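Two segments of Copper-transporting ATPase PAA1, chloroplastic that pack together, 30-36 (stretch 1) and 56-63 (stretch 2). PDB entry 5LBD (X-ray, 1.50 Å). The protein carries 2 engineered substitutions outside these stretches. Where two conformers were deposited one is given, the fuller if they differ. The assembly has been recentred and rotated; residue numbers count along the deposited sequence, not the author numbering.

Stretch 1, residues 30-36: LMLAAAV
Stretch 2, residues 56-63: NCQTMKAE

What forms the apolar centre of the contact? Met60, a selenomethionine like Met31, loses more surface to the other stretch than any other residue here. Its CA-to-CB bond points toward the helix, and its chi angles of -49°, 171° and -179° (m, t, t) extend the side chain along the helix flank. There Met60 SE lies 3.6 Å from Leu32 CD2, and Met60 CE lies 3.8 Å from Met31 CE. Leu32 takes part although its CA-to-CB bond points away, because its m,t rotamer (-72°, 165°) brings the end of the side chain nearer. Met31 points toward stretch 2 and adopts m, t, m (-67°, -166°, -49°).

How does the helix present these groups? Residues 30-36 are helical throughout, with phi near -65° and psi between -33° and -46°, and the helix runs on in both directions. Ala34 N donates to Leu30 O at 2.9 Å and Ala35 N to Met31 O at 3.1 Å, while the bond from Val36 N to Leu32 O, 3.3 Å, is weak. Met31 and Ala35, one turn apart, therefore both direct their CB atoms toward stretch 2, whereas Ala33 stays out of reach.

What path does the other stretch take? Stretch 2 forms no regular helix or strand, but from Cys57 to Glu63 it is extended, with phi from -62° to -127° and psi from 106° to 148°. Side chains consequently alternate near the helix: Met60 and Ala62 point toward it, Lys61 away. The register is set by Ala35 and Lys61, whose CA atoms are 5.3 Å apart. Such an approach is possible beside the small alanine, whose CB lies 3.7 Å from Met60 O and 4.4 Å from Lys61 CA. As residue numbers rise in both stretches, contact passes from Met31 with Cys57 to Ala35 with Ala62, so the two chains run in broadly the same direction. Cys57 (chi1 -73°, m) closes the lower-numbered end, its SG 4.3 Å from Met31 SE, an apolar contact.

Where does the contact become polar? No direct hydrogen bond joins the stretches, and the 312 Å² buried between them, both sides summed, rests largely on apolar packing. At the end near Ala35, Ala62 CB sits 3.8 Å from Ala35 O. One water bridges the two backbones here, donating to Ala35 O at 2.8 Å from its oxygen and accepting from Ala62 N at 3.0 Å, so it links a helix carbonyl to an amide of the extended chain.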

ATOM      1  N   LEU A  30       1.349  -5.703  -3.309  1.00 13.95           N
ATOM      2  CA  LEU A  30      -0.076  -5.885  -3.046  1.00 17.88           C
ATOM      3  C   LEU A  30      -0.307  -6.613  -1.727  1.00 15.19           C
ATOM      4  O   LEU A  30      -1.223  -6.267  -0.957  1.00 16.23           O
ATOM      5  CB  LEU A  30      -0.753  -6.649  -4.178  1.00 16.69           C
ATOM      6  CG  LEU A  30      -1.015  -5.825  -5.415  1.00 16.80           C
ATOM      7  CD1 LEU A  30      -1.509  -6.728  -6.490  1.00 20.39           C
ATOM      8  CD2 LEU A  30      -2.031  -4.736  -5.159  1.00 20.63           C
HETATM    9  N   MSE A  31       0.465  -7.646  -1.461  1.00 13.75           N
HETATM   10  CA  MSE A  31       0.265  -8.407  -0.248  1.00 17.12           C
HETATM   11  C   MSE A  31       0.660  -7.590   0.991  1.00 17.64           C
HETATM   12  O   MSE A  31      -0.013  -7.657   1.985  1.00 16.06           O
HETATM   13  CB  MSE A  31       1.008  -9.730  -0.364  1.00 19.24           C
HETATM   14  CG  MSE A  31       0.391 -10.628  -1.451  1.00 20.93           C
HETATM   15 SE   MSE A  31       0.977 -12.453  -1.405  0.58 30.20          SE
HETATM   16  CE  MSE A  31       2.777 -12.061  -1.312  1.00 24.65           C
ATOM     17  N   LEU A  32       1.715  -6.777   0.910  1.00 16.38           N
ATOM     18  CA  LEU A  32       2.069  -5.950   2.060  1.00 14.39           C
ATOM     19  C   LEU A  32       1.003  -4.899   2.303  1.00 13.52           C
ATOM     20  O   LEU A  32       0.599  -4.651   3.440  1.00 15.42           O
ATOM     21  CB  LEU A  32       3.415  -5.272   1.796  1.00 16.05           C
ATOM     22  CG  LEU A  32       4.657  -6.141   1.830  1.00 16.38           C
ATOM     23  CD1 LEU A  32       5.810  -5.398   1.207  1.00 19.18           C
ATOM     24  CD2 LEU A  32       4.996  -6.566   3.229  1.00 19.93           C
ATOM     25  N   ALA A  33       0.554  -4.250   1.235  1.00 15.43           N
ATOM     26  CA  ALA A  33      -0.481  -3.218   1.413  1.00 15.84           C
ATOM     27  C   ALA A  33      -1.782  -3.826   1.933  1.00 13.96           C
ATOM     28  O   ALA A  33      -2.444  -3.266   2.809  1.00 16.68           O
ATOM     29  CB  ALA A  33      -0.719  -2.497   0.098  1.00 15.70           C
ATOM     30  N   ALA A  34      -2.142  -5.007   1.440  1.00 14.84           N
ATOM     31  CA  ALA A  34      -3.347  -5.647   1.929  1.00 14.94           C
ATOM     32  C   ALA A  34      -3.259  -5.981   3.410  1.00 16.93           C
ATOM     33  O   ALA A  34      -4.278  -5.998   4.090  1.00 17.28           O
ATOM     34  CB  ALA A  34      -3.637  -6.902   1.130  1.00 16.35           C
ATOM     35  N   ALA A  35      -2.071  -6.304   3.915  1.00 15.25           N
ATOM     36  CA  ALA A  35      -1.935  -6.581   5.334  1.00 17.58           C
ATOM     37  C   ALA A  35      -2.249  -5.344   6.168  1.00 15.64           C
ATOM     38  O   ALA A  35      -2.876  -5.433   7.224  1.00 18.11           O
ATOM     39  CB  ALA A  35      -0.527  -7.057   5.633  1.00 19.14           C
ATOM     40  N   VAL A  36      -1.821  -4.182   5.688  1.00 15.17           N
ATOM     41  CA  VAL A  36      -2.180  -2.926   6.345  1.00 15.60           C
ATOM     42  C   VAL A  36      -3.683  -2.697   6.269  1.00 15.87           C
ATOM     43  O   VAL A  36      -4.309  -2.264   7.251  1.00 19.35           O
ATOM     44  CB  VAL A  36      -1.402  -1.769   5.689  1.00 15.98           C
ATOM     45  CG1 VAL A  36      -1.817  -0.399   6.301  1.00 19.56           C
ATOM     46  CG2 VAL A  36       0.086  -1.979   5.847  1.00 19.68           C
ATOM     47  N   ASN A  56      -3.103 -19.582  -1.613  1.00 39.91           N
ATOM     48  CA  ASN A  56      -1.991 -20.515  -1.603  1.00 56.10           C
ATOM     49  C   ASN A  56      -0.784 -20.009  -0.814  1.00 45.44           C
ATOM     50  O   ASN A  56       0.238 -20.697  -0.777  1.00 62.10           O
ATOM     51  CB  ASN A  56      -1.585 -20.807  -3.054  1.00 63.40           C
ATOM     52  CG  ASN A  56      -1.268 -19.525  -3.846  1.00 69.87           C
ATOM     53  OD1 ASN A  56      -2.124 -18.632  -4.032  1.00 36.30           O
ATOM     54  ND2 ASN A  56      -0.024 -19.430  -4.308  1.00 77.47           N
ATOM     55  N   CYS A  57      -0.864 -18.829  -0.188  1.00 47.18           N
ATOM     56  CA  CYS A  57       0.292 -18.202   0.443  1.00 47.55           C
ATOM     57  C   CYS A  57       0.067 -18.051   1.938  1.00 50.31           C
ATOM     58  O   CYS A  57      -1.047 -17.758   2.382  1.00 59.44           O
ATOM     59  CB  CYS A  57       0.585 -16.809  -0.132  1.00 47.70           C
ATOM     60  SG  CYS A  57       1.277 -16.771  -1.787  1.00 71.39           S
ATOM     61  N   GLN A  58       1.152 -18.218   2.705  1.00 49.44           N
ATOM     62  CA  GLN A  58       1.153 -17.866   4.123  1.00 57.40           C
ATOM     63  C   GLN A  58       0.897 -16.372   4.279  1.00 60.45           C
ATOM     64  O   GLN A  58       1.773 -15.541   4.011  1.00 66.15           O
ATOM     65  CB  GLN A  58       2.476 -18.248   4.799  1.00 67.71           C
ATOM     66  CG  GLN A  58       2.846 -19.744   4.718  1.00 83.74           C
ATOM     67  CD  GLN A  58       3.699 -20.101   3.494  1.00 91.34           C
ATOM     68  OE1 GLN A  58       3.424 -19.651   2.384  1.00 99.63           O
ATOM     69  NE2 GLN A  58       4.723 -20.924   3.693  1.00 78.46           N
ATOM     70  N   THR A  59      -0.304 -16.025   4.711  1.00 61.89           N
ATOM     71  CA  THR A  59      -0.694 -14.624   4.761  1.00 57.18           C
ATOM     72  C   THR A  59       0.208 -13.848   5.713  1.00 58.77           C
ATOM     73  O   THR A  59       0.388 -14.234   6.872  1.00 68.20           O
ATOM     74  CB  THR A  59      -2.152 -14.499   5.215  1.00 71.52           C
ATOM     75  OG1 THR A  59      -2.266 -14.897   6.591  1.00 82.31           O
ATOM     76  CG2 THR A  59      -3.076 -15.375   4.357  1.00 64.67           C
HETATM   77  N   MSE A  60       0.797 -12.772   5.199  0.75 43.32           N
HETATM   78  CA  MSE A  60       1.459 -11.772   6.019  0.75 56.08           C
HETATM   79  C   MSE A  60       0.415 -11.035   6.819  0.75 38.82           C
HETATM   80  O   MSE A  60      -0.641 -10.697   6.279  0.75 34.85           O
HETATM   81  CB  MSE A  60       2.211 -10.766   5.166  0.75 46.06           C
HETATM   82  CG  MSE A  60       3.115 -11.351   4.114  0.75 65.22           C
HETATM   83 SE   MSE A  60       3.712  -9.882   2.990  0.75 75.90          SE
HETATM   84  CE  MSE A  60       4.828 -10.846   1.711  0.75 68.98           C
ATOM     85  N   LYS A  61       0.701 -10.765   8.087  1.00 42.64           N
ATOM     86  CA  LYS A  61      -0.226 -10.020   8.921  1.00 38.64           C
ATOM     87  C   LYS A  61       0.467  -8.837   9.576  1.00 36.47           C
ATOM     88  O   LYS A  61       1.660  -8.876   9.895  1.00 36.13           O
ATOM     89  CB  LYS A  61      -0.840 -10.920  10.007  1.00 46.22           C
ATOM     90  CG  LYS A  61      -2.227 -11.459   9.656  1.00 62.96           C
ATOM     91  CD  LYS A  61      -2.867 -12.260  10.812  1.00 59.69           C
ATOM     92  CE  LYS A  61      -2.341 -13.699  10.871  1.00 73.89           C
ATOM     93  NZ  LYS A  61      -3.232 -14.647  11.643  1.00 70.61           N
ATOM     94  N   ALA A  62      -0.309  -7.782   9.766  1.00 30.35           N
ATOM     95  CA  ALA A  62       0.125  -6.667  10.576  1.00 30.03           C
ATOM     96  C   ALA A  62       0.297  -7.113  12.022  1.00 31.73           C
ATOM     97  O   ALA A  62      -0.453  -7.951  12.532  1.00 33.60           O
ATOM     98  CB  ALA A  62      -0.890  -5.526  10.482  1.00 33.28           C
ATOM     99  N   GLU A  63       1.268  -6.518  12.682  1.00 31.79           N
ATOM    100  CA  GLU A  63       1.448  -6.797  14.111  1.00 33.83           C
ATOM    101  C   GLU A  63       0.255  -6.249  14.876  1.00 33.44           C
ATOM    102  O   GLU A  63      -0.203  -5.175  14.630  1.00 31.21           O
ATOM    103  CB  GLU A  63       2.760  -6.262  14.715  1.00 36.90           C
ATOM    104  CG  GLU A  63       4.004  -6.847  14.123  1.00 44.75           C
ATOM    105  CD  GLU A  63       5.308  -6.315  14.769  1.00 58.38           C
ATOM    106  OE1 GLU A  63       6.388  -6.856  14.477  1.00 60.32           O
ATOM    107  OE2 GLU A  63       5.228  -5.334  15.548  1.00 51.61           O
TER
HETATM  108  O   HOH W   1      -3.081  -7.772   8.664  1.00 28.46           O